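Local structure of Ser-thr phosphatase MSPP (Mycobacterium smegmatis, 2JFR) at residues Pro16-Asn21 with Gly222-Thr227; Ile110-Leu115 with Ser184-Phe189; Tyr116-Gly121 with Arg180-Ser185; Arg212-Ala217 with Thr226-Ile231. The protein probably removes phosphate groups from phosphoserine and phosphothreonine in proteins, as a metal-dependent phosphatase of the PPM (PP2C) family. One frame throughout, in Å; residues are numbered along the deposited sequence.

Contact 1: residues Pro16-Asn21 with Gly222-Thr227. With MN (manganese (II) ion), chain C.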
loop_
_atom_site.group_PDB
_atom_site.type_symbol
_atom_site.label_atom_id
_atom_site.label_comp_id
_atom_site.label_asym_id
_atom_site.label_seq_id
_atom_site.Cartn_x
_atom_site.Cartn_y
_atom_site.Cartn_z
ATOM N N PRO A 16 -5.905 -3.648 18.476
ATOM C CA PRO A 16 -6.567 -4.378 19.566
ATOM C C PRO A 16 -7.860 -5.024 19.184
ATOM O O PRO A 16 -8.455 -5.674 20.079
ATOM C CB PRO A 16 -6.801 -3.245 20.573
ATOM C CG PRO A 16 -7.155 -2.072 19.668
ATOM C CD PRO A 16 -6.103 -2.190 18.605
ATOM N N VAL A 17 -8.293 -4.948 17.944
ATOM C CA VAL A 17 -9.592 -5.458 17.520
ATOM C C VAL A 17 -9.449 -6.701 16.694
ATOM O O VAL A 17 -10.036 -7.748 16.979
ATOM C CB VAL A 17 -10.427 -4.373 16.777
ATOM C CG1 VAL A 17 -11.727 -4.936 16.301
ATOM C CG2 VAL A 17 -10.624 -3.133 17.656
ATOM N N ARG A 18 -8.691 -6.621 15.610
ATOM C CA ARG A 18 -8.534 -7.742 14.700
ATOM C C ARG A 18 -7.816 -8.911 15.356
ATOM O O ARG A 18 -6.857 -8.722 16.082
ATOM C CB ARG A 18 -7.713 -7.305 13.477
ATOM C CG ARG A 18 -8.360 -6.219 12.636
ATOM C CD ARG A 18 -9.778 -6.538 12.208
ATOM N NE ARG A 18 -10.327 -5.430 11.411
ATOM C CZ ARG A 18 -10.382 -5.403 10.095
ATOM N NH1 ARG A 18 -9.911 -6.399 9.354
ATOM N NH2 ARG A 18 -10.931 -4.320 9.513
ATOM N N GLU A 19 -8.260 -10.122 15.025
ATOM C CA GLU A 19 -7.656 -11.301 15.592
ATOM C C GLU A 19 -6.402 -11.775 14.880
ATOM O O GLU A 19 -5.643 -12.585 15.459
ATOM C CB GLU A 19 -8.696 -12.453 15.615
ATOM C CG GLU A 19 -9.857 -12.145 16.501
ATOM C CD GLU A 19 -10.875 -13.243 16.592
ATOM O OE1 GLU A 19 -11.202 -13.838 15.504
ATOM O OE2 GLU A 19 -11.310 -13.553 17.751
ATOM N N ASN A 20 -6.121 -11.223 13.712
ATOM C CA ASN A 20 -4.924 -11.506 12.984
ATOM C C ASN A 20 -4.424 -10.171 12.392
ATOM O O ASN A 20 -5.227 -9.297 12.102
ATOM C CB ASN A 20 -5.099 -12.505 11.854
ATOM C CG ASN A 20 -5.326 -13.894 12.338
ATOM O OD1 ASN A 20 -6.432 -14.302 12.599
ATOM N ND2 ASN A 20 -4.284 -14.650 12.510
ATOM N N ASN A 21 -3.123 -10.123 12.159
ATOM C CA ASN A 21 -2.540 -9.070 11.317
ATOM C C ASN A 21 -2.412 -9.677 9.927
ATOM O O ASN A 21 -1.542 -10.486 9.643
ATOM C CB ASN A 21 -1.219 -8.593 11.848
ATOM C CG ASN A 21 -0.797 -7.360 11.092
ATOM O OD1 ASN A 21 -1.355 -7.000 10.070
ATOM N ND2 ASN A 21 0.197 -6.668 11.649
ATOM N N GLY A 222 -7.750 1.655 16.636
ATOM C CA GLY A 222 -7.083 0.474 16.116
ATOM C C GLY A 222 -8.060 -0.537 15.563
ATOM O O GLY A 222 -7.827 -1.746 15.670
ATOM N N SER A 223 -9.123 -0.091 14.873
ATOM C CA SER A 223 -10.142 -1.002 14.383
ATOM C C SER A 223 -9.618 -1.966 13.336
ATOM O O SER A 223 -10.226 -3.014 13.146
ATOM C CB SER A 223 -11.343 -0.247 13.826
ATOM O OG SER A 223 -11.002 0.575 12.752
ATOM N N ASP A 224 -8.563 -1.596 12.633
ATOM C CA ASP A 224 -7.958 -2.432 11.619
ATOM C C ASP A 224 -6.473 -2.550 11.900
ATOM O O ASP A 224 -5.900 -1.792 12.662
ATOM C CB ASP A 224 -8.219 -1.898 10.207
ATOM C CG ASP A 224 -7.947 -2.812 9.060
ATOM O OD1 ASP A 224 -7.662 -4.028 9.291
ATOM O OD2 ASP A 224 -8.093 -2.334 7.868
ATOM N N ASN A 225 -5.863 -3.527 11.252
ATOM C CA ASN A 225 -4.425 -3.547 11.089
ATOM C C ASN A 225 -3.956 -2.285 10.364
ATOM O O ASN A 225 -4.637 -1.856 9.431
ATOM C CB ASN A 225 -4.049 -4.747 10.217
ATOM C CG ASN A 225 -4.623 -6.083 10.607
ATOM O OD1 ASN A 225 -4.890 -6.907 9.727
ATOM N ND2 ASN A 225 -4.799 -6.373 11.879
ATOM N N THR A 226 -2.836 -1.732 10.792
ATOM C CA THR A 226 -2.225 -0.593 10.101
ATOM C C THR A 226 -0.797 -0.918 9.783
ATOM O O THR A 226 -0.040 -1.314 10.676
ATOM C CB THR A 226 -2.317 0.691 10.990
ATOM O OG1 THR A 226 -3.691 0.999 11.203
ATOM C CG2 THR A 226 -1.663 1.869 10.290
ATOM N N THR A 227 -0.409 -0.710 8.551
ATOM C CA THR A 227 0.954 -0.963 8.077
ATOM C C THR A 227 1.374 0.195 7.226
ATOM O O THR A 227 0.619 0.640 6.368
ATOM C CB THR A 227 0.977 -2.280 7.307
ATOM O OG1 THR A 227 0.518 -3.304 8.181
ATOM C CG2 THR A 227 2.369 -2.649 6.805
HETATM MN MN MN C . -7.282 -3.075 6.058
HETATM O O HOH W 1 -7.381 -8.241 9.912
HETATM O O HOH W 2 -7.124 -4.312 15.241
HETATM O O HOH W 3 -7.633 -5.100 6.888
HETATM O O HOH W 4 -5.399 -3.036 7.016
HETATM O O HOH W 5 -9.071 -3.452 5.123
#

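Contact 2: residues Ile110-Leu115 with Ser184-Phe189. With MN (manganese (II) ion), chain C.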
loop_
_atom_site.group_PDB
_atom_site.type_symbol
_atom_site.label_atom_id
_atom_site.label_comp_id
_atom_site.label_asym_id
_atom_site.label_seq_id
_atom_site.Cartn_x
_atom_site.Cartn_y
_atom_site.Cartn_z
ATOM N N ILE A 110 -3.394 -2.252 -6.702
ATOM C CA ILE A 110 -4.687 -2.909 -6.794
ATOM C C ILE A 110 -5.282 -2.940 -5.408
ATOM O O ILE A 110 -4.643 -3.402 -4.447
ATOM C CB ILE A 110 -4.517 -4.288 -7.491
ATOM C CG1 ILE A 110 -5.899 -4.859 -7.825
ATOM C CG2 ILE A 110 -3.597 -5.223 -6.754
ATOM C CD1 ILE A 110 -5.859 -6.070 -8.691
ATOM N N GLY A 111 -6.498 -2.447 -5.275
ATOM C CA GLY A 111 -7.166 -2.410 -4.007
ATOM C C GLY A 111 -7.116 -1.014 -3.408
ATOM O O GLY A 111 -7.244 -0.031 -4.135
ATOM N N ASP A 112 -6.969 -0.918 -2.087
ATOM C CA ASP A 112 -7.160 0.335 -1.377
ATOM C C ASP A 112 -6.074 0.610 -0.333
ATOM O O ASP A 112 -6.368 1.255 0.672
ATOM C CB ASP A 112 -8.545 0.400 -0.716
ATOM C CG ASP A 112 -8.715 -0.585 0.417
ATOM O OD1 ASP A 112 -7.849 -1.468 0.602
ATOM O OD2 ASP A 112 -9.759 -0.416 1.099
ATOM N N SER A 113 -4.851 0.194 -0.597
ATOM C CA SER A 113 -3.722 0.536 0.279
ATOM C C SER A 113 -2.961 1.700 -0.329
ATOM O O SER A 113 -2.178 1.486 -1.253
ATOM C CB SER A 113 -2.806 -0.677 0.427
ATOM O OG SER A 113 -3.496 -1.801 0.966
ATOM N N PRO A 114 -3.208 2.931 0.046
ATOM C CA PRO A 114 -2.761 4.036 -0.820
ATOM C C PRO A 114 -1.298 4.339 -0.752
ATOM O O PRO A 114 -0.577 4.093 0.226
ATOM C CB PRO A 114 -3.580 5.227 -0.357
ATOM C CG PRO A 114 -4.712 4.637 0.442
ATOM C CD PRO A 114 -4.060 3.444 1.117
ATOM N N LEU A 115 -0.846 4.990 -1.841
ATOM C CA LEU A 115 0.409 5.715 -1.881
ATOM C C LEU A 115 0.116 7.205 -1.706
ATOM O O LEU A 115 -0.738 7.751 -2.387
ATOM C CB LEU A 115 1.090 5.499 -3.216
ATOM C CG LEU A 115 2.329 6.360 -3.496
ATOM C CD1 LEU A 115 3.437 6.024 -2.543
ATOM C CD2 LEU A 115 2.757 6.210 -4.947
ATOM N N SER A 184 0.503 2.924 2.708
ATOM C CA SER A 184 -0.188 2.487 3.900
ATOM C C SER A 184 -1.305 1.537 3.544
ATOM O O SER A 184 -1.939 1.661 2.514
ATOM C CB SER A 184 -0.744 3.689 4.605
ATOM O OG SER A 184 -1.301 3.355 5.861
ATOM N N SER A 185 -1.604 0.623 4.478
ATOM C CA SER A 185 -2.895 -0.031 4.422
ATOM C C SER A 185 -3.971 0.978 4.827
ATOM O O SER A 185 -3.719 2.027 5.419
ATOM C CB SER A 185 -2.951 -1.293 5.243
ATOM O OG SER A 185 -2.778 -0.994 6.622
ATOM N N ASP A 186 -5.222 0.597 4.539
ATOM C CA ASP A 186 -6.378 1.421 4.880
ATOM C C ASP A 186 -6.562 1.578 6.372
ATOM O O ASP A 186 -7.343 2.434 6.796
ATOM C CB ASP A 186 -7.607 0.875 4.182
ATOM C CG ASP A 186 -8.052 -0.517 4.543
ATOM O OD1 ASP A 186 -7.334 -1.156 5.336
ATOM O OD2 ASP A 186 -9.164 -0.930 4.031
ATOM N N GLY A 187 -5.889 0.819 7.232
ATOM C CA GLY A 187 -6.075 1.002 8.646
ATOM C C GLY A 187 -5.671 2.368 9.137
ATOM O O GLY A 187 -6.209 2.862 10.122
ATOM N N LEU A 188 -4.728 3.024 8.459
ATOM C CA LEU A 188 -4.226 4.302 8.958
ATOM C C LEU A 188 -5.298 5.341 9.023
ATOM O O LEU A 188 -5.388 6.095 9.992
ATOM C CB LEU A 188 -3.090 4.775 8.035
ATOM C CG LEU A 188 -2.508 6.129 8.378
ATOM C CD1 LEU A 188 -1.925 6.143 9.799
ATOM C CD2 LEU A 188 -1.449 6.505 7.351
ATOM N N PHE A 189 -6.173 5.429 8.002
ATOM C CA PHE A 189 -7.212 6.427 7.890
ATOM C C PHE A 189 -8.561 5.942 8.363
ATOM O O PHE A 189 -9.600 6.524 8.110
ATOM C CB PHE A 189 -7.258 7.035 6.478
ATOM C CG PHE A 189 -6.273 8.147 6.239
ATOM C CD1 PHE A 189 -6.694 9.483 6.320
ATOM C CD2 PHE A 189 -4.963 7.874 5.902
ATOM C CE1 PHE A 189 -5.822 10.507 6.080
ATOM C CE2 PHE A 189 -4.087 8.894 5.660
ATOM C CZ PHE A 189 -4.506 10.220 5.745
HETATM MN MN MN C . -7.282 -3.075 6.058
HETATM O O HOH W 6 -5.714 -1.489 2.551
HETATM O O HOH W 3 -7.633 -5.100 6.888
HETATM O O HOH W 5 -9.071 -3.452 5.123
HETATM O O HOH W 4 -5.399 -3.036 7.016
#

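Contact 3: residues Tyr116-Gly121 with Arg180-Ser185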
loop_
_atom_site.group_PDB
_atom_site.type_symbol
_atom_site.label_atom_id
_atom_site.label_comp_id
_atom_site.label_asym_id
_atom_site.label_seq_id
_atom_site.Cartn_x
_atom_site.Cartn_y
_atom_site.Cartn_z
ATOM N N TYR A 116 0.893 7.831 -0.836
ATOM C CA TYR A 116 0.854 9.260 -0.595
ATOM C C TYR A 116 2.199 9.875 -0.874
ATOM O O TYR A 116 3.245 9.235 -0.647
ATOM C CB TYR A 116 0.499 9.597 0.858
ATOM C CG TYR A 116 -0.698 8.909 1.420
ATOM C CD1 TYR A 116 -1.947 9.494 1.437
ATOM C CD2 TYR A 116 -0.597 7.598 1.933
ATOM C CE1 TYR A 116 -3.049 8.808 1.985
ATOM C CE2 TYR A 116 -1.652 6.932 2.476
ATOM C CZ TYR A 116 -2.876 7.532 2.490
ATOM O OH TYR A 116 -3.948 6.832 3.022
ATOM N N ARG A 117 2.181 11.133 -1.284
ATOM C CA ARG A 117 3.400 11.959 -1.316
ATOM C C ARG A 117 3.256 13.020 -0.263
ATOM O O ARG A 117 2.230 13.652 -0.141
ATOM C CB ARG A 117 3.585 12.611 -2.656
ATOM C CG ARG A 117 4.896 13.408 -2.768
ATOM C CD ARG A 117 5.033 14.139 -4.091
ATOM N NE ARG A 117 3.938 15.081 -4.185
ATOM C CZ ARG A 117 3.300 15.424 -5.269
ATOM N NH1 ARG A 117 3.749 15.022 -6.436
ATOM N NH2 ARG A 117 2.271 16.228 -5.163
ATOM N N ILE A 118 4.356 13.206 0.477
ATOM C CA ILE A 118 4.476 14.221 1.504
ATOM C C ILE A 118 5.492 15.212 1.004
ATOM O O ILE A 118 6.657 14.878 0.800
ATOM C CB ILE A 118 4.828 13.506 2.820
ATOM C CG1 ILE A 118 3.741 12.492 3.123
ATOM C CG2 ILE A 118 5.050 14.454 3.993
ATOM C CD1 ILE A 118 4.120 11.334 3.998
ATOM N N ARG A 119 5.035 16.452 0.752
ATOM C CA ARG A 119 5.845 17.488 0.156
ATOM C C ARG A 119 5.464 18.814 0.789
ATOM O O ARG A 119 4.273 19.156 0.789
ATOM C CB ARG A 119 5.661 17.527 -1.382
ATOM C CG ARG A 119 6.305 18.655 -2.092
ATOM C CD ARG A 119 5.815 18.715 -3.577
ATOM N NE ARG A 119 6.609 17.708 -4.204
ATOM C CZ ARG A 119 6.512 17.483 -5.523
ATOM N NH1 ARG A 119 5.613 18.166 -6.235
ATOM N NH2 ARG A 119 7.340 16.603 -6.009
ATOM N N ASP A 120 6.442 19.517 1.315
ATOM C CA ASP A 120 6.249 20.859 1.903
ATOM C C ASP A 120 5.110 20.866 2.925
ATOM O O ASP A 120 4.279 21.746 3.011
ATOM C CB ASP A 120 5.862 21.868 0.799
ATOM C CG ASP A 120 6.866 22.070 -0.264
ATOM O OD1 ASP A 120 8.063 21.793 0.024
ATOM O OD2 ASP A 120 6.493 22.548 -1.388
ATOM N N GLY A 121 4.998 19.772 3.697
ATOM C CA GLY A 121 4.051 19.711 4.798
ATOM C C GLY A 121 2.677 19.174 4.394
ATOM O O GLY A 121 1.853 18.997 5.298
ATOM N N ARG A 180 8.837 12.771 0.552
ATOM C CA ARG A 180 8.649 11.556 1.266
ATOM C C ARG A 180 7.480 10.810 0.629
ATOM O O ARG A 180 6.456 11.428 0.339
ATOM C CB ARG A 180 8.400 11.804 2.749
ATOM C CG ARG A 180 7.982 10.601 3.542
ATOM C CD ARG A 180 7.892 10.922 5.023
ATOM N NE ARG A 180 9.246 10.969 5.583
ATOM C CZ ARG A 180 9.504 11.281 6.832
ATOM N NH1 ARG A 180 8.522 11.597 7.664
ATOM N NH2 ARG A 180 10.752 11.288 7.239
ATOM N N LEU A 181 7.638 9.505 0.427
ATOM C CA LEU A 181 6.531 8.671 -0.011
ATOM C C LEU A 181 6.081 7.826 1.169
ATOM O O LEU A 181 6.894 7.385 1.974
ATOM C CB LEU A 181 6.957 7.766 -1.164
ATOM C CG LEU A 181 7.471 8.474 -2.386
ATOM C CD1 LEU A 181 7.855 7.458 -3.445
ATOM C CD2 LEU A 181 6.439 9.451 -2.966
ATOM N N LEU A 182 4.786 7.590 1.236
ATOM C CA LEU A 182 4.173 6.730 2.241
ATOM C C LEU A 182 3.278 5.769 1.557
ATOM O O LEU A 182 2.355 6.192 0.835
ATOM C CB LEU A 182 3.385 7.582 3.242
ATOM C CG LEU A 182 2.446 6.781 4.220
ATOM C CD1 LEU A 182 3.229 5.919 5.144
ATOM C CD2 LEU A 182 1.577 7.766 5.025
ATOM N N ILE A 183 3.465 4.480 1.791
ATOM C CA ILE A 183 2.511 3.467 1.397
ATOM C C ILE A 183 1.817 3.013 2.681
ATOM O O ILE A 183 2.508 2.720 3.665
ATOM C CB ILE A 183 3.124 2.264 0.697
ATOM C CG1 ILE A 183 4.129 2.654 -0.385
ATOM C CG2 ILE A 183 2.024 1.396 0.133
ATOM C CD1 ILE A 183 4.895 1.469 -0.932
ATOM N N SER A 184 0.503 2.924 2.708
ATOM C CA SER A 184 -0.188 2.487 3.900
ATOM C C SER A 184 -1.305 1.537 3.544
ATOM O O SER A 184 -1.939 1.661 2.514
ATOM C CB SER A 184 -0.744 3.689 4.605
ATOM O OG SER A 184 -1.301 3.355 5.861
ATOM N N SER A 185 -1.604 0.623 4.478
ATOM C CA SER A 185 -2.895 -0.031 4.422
ATOM C C SER A 185 -3.971 0.978 4.827
ATOM O O SER A 185 -3.719 2.027 5.419
ATOM C CB SER A 185 -2.951 -1.293 5.243
ATOM O OG SER A 185 -2.778 -0.994 6.622
HETATM O O HOH W 7 -4.973 4.620 4.851
#

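Contact 4: residues Arg212-Ala217 with Thr226-Ile231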
loop_
_atom_site.group_PDB
_atom_site.type_symbol
_atom_site.label_atom_id
_atom_site.label_comp_id
_atom_site.label_asym_id
_atom_site.label_seq_id
_atom_site.Cartn_x
_atom_site.Cartn_y
_atom_site.Cartn_z
ATOM N N ARG A 212 5.070 6.536 14.950
ATOM C CA ARG A 212 4.022 7.472 15.294
ATOM C C ARG A 212 2.763 7.226 14.472
ATOM O O ARG A 212 1.657 7.388 14.998
ATOM C CB ARG A 212 4.505 8.893 15.151
ATOM C CG ARG A 212 5.627 9.221 16.155
ATOM C CD ARG A 212 5.929 10.677 16.180
ATOM N NE ARG A 212 4.819 11.529 16.550
ATOM C CZ ARG A 212 4.658 12.747 15.992
ATOM N NH1 ARG A 212 5.406 13.340 15.061
ATOM N NH2 ARG A 212 3.635 13.350 16.443
ATOM N N LEU A 213 2.904 6.841 13.212
ATOM C CA LEU A 213 1.745 6.569 12.388
ATOM C C LEU A 213 0.893 5.442 12.938
ATOM O O LEU A 213 -0.305 5.527 13.068
ATOM C CB LEU A 213 2.121 6.292 10.950
ATOM C CG LEU A 213 2.555 7.524 10.147
ATOM C CD1 LEU A 213 3.358 7.139 8.944
ATOM C CD2 LEU A 213 1.319 8.353 9.772
ATOM N N VAL A 214 1.558 4.327 13.300
ATOM C CA VAL A 214 0.740 3.239 13.808
ATOM C C VAL A 214 0.246 3.592 15.206
ATOM O O VAL A 214 -0.883 3.181 15.545
ATOM C CB VAL A 214 1.476 1.883 13.759
ATOM C CG1 VAL A 214 1.840 1.523 12.320
ATOM C CG2 VAL A 214 2.701 1.878 14.633
ATOM N N GLU A 215 0.947 4.365 16.007
ATOM C CA GLU A 215 0.401 4.820 17.292
ATOM C C GLU A 215 -0.821 5.692 17.106
ATOM O O GLU A 215 -1.781 5.539 17.855
ATOM C CB GLU A 215 1.477 5.550 18.068
ATOM C CG GLU A 215 2.639 4.646 18.515
ATOM C CD GLU A 215 3.804 5.383 19.192
ATOM O OE1 GLU A 215 3.723 6.655 19.283
ATOM O OE2 GLU A 215 4.814 4.779 19.683
ATOM N N VAL A 216 -0.799 6.606 16.140
ATOM C CA VAL A 216 -1.955 7.440 15.888
ATOM C C VAL A 216 -3.176 6.546 15.563
ATOM O O VAL A 216 -4.277 6.763 16.080
ATOM C CB VAL A 216 -1.658 8.433 14.774
ATOM C CG1 VAL A 216 -2.930 9.074 14.263
ATOM C CG2 VAL A 216 -0.679 9.486 15.307
ATOM N N ALA A 217 -2.985 5.589 14.704
ATOM C CA ALA A 217 -4.089 4.734 14.310
ATOM C C ALA A 217 -4.574 3.896 15.490
ATOM O O ALA A 217 -5.773 3.685 15.684
ATOM C CB ALA A 217 -3.663 3.839 13.152
ATOM N N THR A 226 -2.836 -1.732 10.792
ATOM C CA THR A 226 -2.225 -0.593 10.101
ATOM C C THR A 226 -0.797 -0.918 9.783
ATOM O O THR A 226 -0.040 -1.314 10.676
ATOM C CB THR A 226 -2.317 0.691 10.990
ATOM O OG1 THR A 226 -3.691 0.999 11.203
ATOM C CG2 THR A 226 -1.663 1.869 10.290
ATOM N N THR A 227 -0.409 -0.710 8.551
ATOM C CA THR A 227 0.954 -0.963 8.077
ATOM C C THR A 227 1.374 0.195 7.226
ATOM O O THR A 227 0.619 0.640 6.368
ATOM C CB THR A 227 0.977 -2.280 7.307
ATOM O OG1 THR A 227 0.518 -3.304 8.181
ATOM C CG2 THR A 227 2.369 -2.649 6.805
ATOM N N VAL A 228 2.589 0.668 7.442
ATOM C CA VAL A 228 3.124 1.839 6.775
ATOM C C VAL A 228 4.559 1.579 6.331
ATOM O O VAL A 228 5.358 0.951 7.032
ATOM C CB VAL A 228 3.020 3.077 7.670
ATOM C CG1 VAL A 228 1.588 3.484 7.883
ATOM C CG2 VAL A 228 3.737 2.894 9.009
ATOM N N VAL A 229 4.877 2.126 5.158
ATOM C CA VAL A 229 6.225 2.120 4.606
ATOM C C VAL A 229 6.514 3.559 4.197
ATOM O O VAL A 229 5.768 4.156 3.413
ATOM C CB VAL A 229 6.332 1.200 3.407
ATOM C CG1 VAL A 229 7.740 1.263 2.804
ATOM C CG2 VAL A 229 5.967 -0.226 3.781
ATOM N N VAL A 230 7.607 4.125 4.747
ATOM C CA VAL A 230 8.027 5.489 4.471
ATOM C C VAL A 230 9.314 5.446 3.721
ATOM O O VAL A 230 10.250 4.724 4.117
ATOM C CB VAL A 230 8.133 6.280 5.800
ATOM C CG1 VAL A 230 8.894 7.578 5.637
ATOM C CG2 VAL A 230 6.777 6.578 6.338
ATOM N N ILE A 231 9.426 6.247 2.667
ATOM C CA ILE A 231 10.630 6.325 1.825
ATOM C C ILE A 231 10.995 7.798 1.691
ATOM O O ILE A 231 10.180 8.601 1.218
ATOM C CB ILE A 231 10.368 5.731 0.430
ATOM C CG1 ILE A 231 9.734 4.326 0.470
ATOM C CG2 ILE A 231 11.653 5.710 -0.354
ATOM C CD1 ILE A 231 8.793 4.078 -0.628
#

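Contact 1: residues Pro16-Asn21 with Gly222-Thr227
Pro16, Val17 and Arg18 run in the same direction as Gly222, Ser223 and Asp224, two loops whose backbones come nearest at Val17 and Ser223, 5.5 Å apart between CA atoms. At the start of this run a carbon of the proline ring meets a carbonyl, Pro16 CD lying 3.4 Å from Gly222 O. Water 2 bridges the loops here, accepting from Arg18 N and donating to Gly222 O. Arg18, in the conformer described, bends at chi2 (-53°) and lays its guanidinium over Asp224. NE reaches a lone pair of Ser223 O at 3.0 Å, while Asp224 OD1 sits 3.1 Å above the middle of the guanidinium plane. Carboxylate and guanidinium are thus stacked almost parallel, 12° apart; charge holds this salt bridge, for no N-H points at the oxygen. Water 1 joins Arg18 NH1 to Asn225 OD1. The Asn225 amide is fixed at both ends: ND2 donates to Asn20 O (3.0 Å) and to Gln14 O, and OD1 accepts from Gln22 N as well as from the water. Asn21 OD1, which accepts from Asp23 N, comes against its flank, 3.4 Å from Asn225 CG. Asp224 OD2 binds manganese at 2.1 Å, and OD1 lies within hydrogen-bonding distance of water 3, another ligand of the metal. Asp36 and Asp186 bind the same ion, and a phosphate lies beside Asp224. Loop 222-227 thus supplies one aspartate ligand, with Arg18 of loop 16-21 stacked on it, to the metal centre characteristic of PPM phosphatases.

Contact 2: residues Ile110-Leu115 with Ser184-Phe189
Water 6 ties Asp112 and Ser113 to Asp186: it donates to Asp112 OD1 at 2.9 Å, accepts from Ser113 OG at 2.7 Å and accepts from Asp186 N at 2.9 Å. Three bonds thus hold the water between the two loops, and the serine hydroxyl is also hydrogen-bonded to Thr91 OG1. Further along the chain the backbones meet directly. Ser184 N donates to Pro114 O (2.9 Å), with the amide approaching almost end-on to the carbonyl. The reverse bond cannot form, because Pro114 N has no hydrogen; Ser184 O instead packs against the proline ring, 3.1 Å from Pro114 CD. On the Ser113 side the same carbonyl oxygen is touched by Ser113 CB. Beyond the water the two aspartates converge tip to tip. Both have CG between backbone N and carbonyl carbon (chi1 68° in Asp112, 63° in Asp186), which swings the carboxylates together with their planes 63° apart. In the conformer described, Asp112 OD2 and Asp186 OD2 stand 3.0 Å apart, two acceptors with no hydrogen bond between them. Asp186 divides its oxygens between cations, OD1 on manganese and OD2 on a magnesium ion. Asp112 and Asp186 are both seen as ligands of a third metal site in structures of this protein, and the close carboxylate tips are consistent with a cation offsetting their repulsion there.

Contact 3: residues Tyr116-Gly121 with Arg180-Ser185
Tyr116 and Leu182 lie side by side and point the same way, Tyr116 CD2 resting 3.8 Å from Leu182 CD2. With the tyrosine CG anti to its carbonyl carbon (chi1 -50°), the ring leans along the neighbouring strand and presents an edge to it: Leu182 O and Ser184 CB both lie near the ring plane. The ring also meets that of Phe189, their planes about 20° apart, and water 7 joins the hydroxyl to Ser185 O. Next along the strand, Ile118 and Arg180 are again alongside each other; Ile118 CD1, in the conformer described, rests on the aliphatic CD of Arg180 at 3.9 Å and also reaches Leu182 CB. Arg180 then carries its charge away, to a salt bridge with Asp232 and to the carbonyl of Ser203. Beneath these side chains the strands are antiparallel, with hydrogen-bonded pairs at Tyr116-Leu182 and Ile118-Arg180; the amide N of Tyr116 reaches Leu182 O at 2.8 Å. Strand 180-184 is the middle strand of one sheet of the PP2C beta-sandwich, flanked by strands 115-119 and 226-233. Its other face carries Leu181, in a non-hydrogen-bonded pair with Arg117, and Ile183, which packs on Tyr32 and Val34 of the second sheet. Leu181 CA-H meets Tyr116 O, and Arg117 CA-H meets Arg180 O, between the bonded pairs. The Arg117 chain bends at chi3 (61°) and leads away from Leu181; Arg119 NH1 lies 3.6 Å above its guanidinium plane. Arg117 forms a salt bridge with Glu124 and Arg119 one with Asp179.

Contact 4: residues Arg212-Ala217 with Thr226-Ile231
Leu213, Val214 and Ala217 face Thr226, Val228 and Val230 in a contact with no hydrogen bond across it. Apolar contacts carry the greater part. Val228 spreads its two methyls between neighbouring helix residues: CG1 meets Leu213 CB at 4.2 Å, and CG2 meets Val214 CG1 at 4.1 Å in the conformer described. The valine has CG1 anti to its carbonyl carbon (chi1 -68°), which turns one branch to each of these partners. Leu213 crosses it obliquely and extends its tip further along the strand, CD1 reaching Val230 CG2 at 4.3 Å. At the other end of the strand segment the methyl CG2 of Thr226 touches Ala217 CB. Helix 212-217 runs at 156° to strand 226-231, nearly antiparallel, with the segment axes 8.4 Å apart at closest. In the PP2C sandwich such helices cover the outer faces of the sheets; here helix 206-219 turns back through a short loop to lie over strand 226-233, the strand that follows it. Contacts between methyl groups and oxygen form a second kind, gathered where the backbones come nearest. Ala217 puts CB 3.4 Å from Thr226 OG1, and Val214 CG1 lies 3.8 Å from Thr226 O. Polar bonds run within each element or away from the interface: Ala217 N reaches Leu213 O within the helix at 3.1 Å, Thr226 bonds through its backbone to Asp13 of the edge strand, and Thr227, whose side chain leaves from the opposite face of the strand, bonds to Asp23 and Thr12. Leu213 also packs against Ala200 of helix 194-201.

In the fold
Contact 1 is partly exposed at the rim of the metal centre, whereas contacts 2, 3 and 4 are buried. Contacts 1 and 2 supply Asp224 and Asp186 to one manganese ion and share three of its water ligands; charge and bound water dominate both. Moving away from the metals, the chemistry turns to backbone pairing in contact 3 and methyl packing in contact 4. The same strands serve both roles: 226-233 enters contacts 1 and 4, and 180-184 joins contact 3 to the loop of contact 2. Since these strands are sheet neighbours, bonded for instance through Ile183 and Val229, the sheet and its helix cover run directly into the loops that present metal ligands.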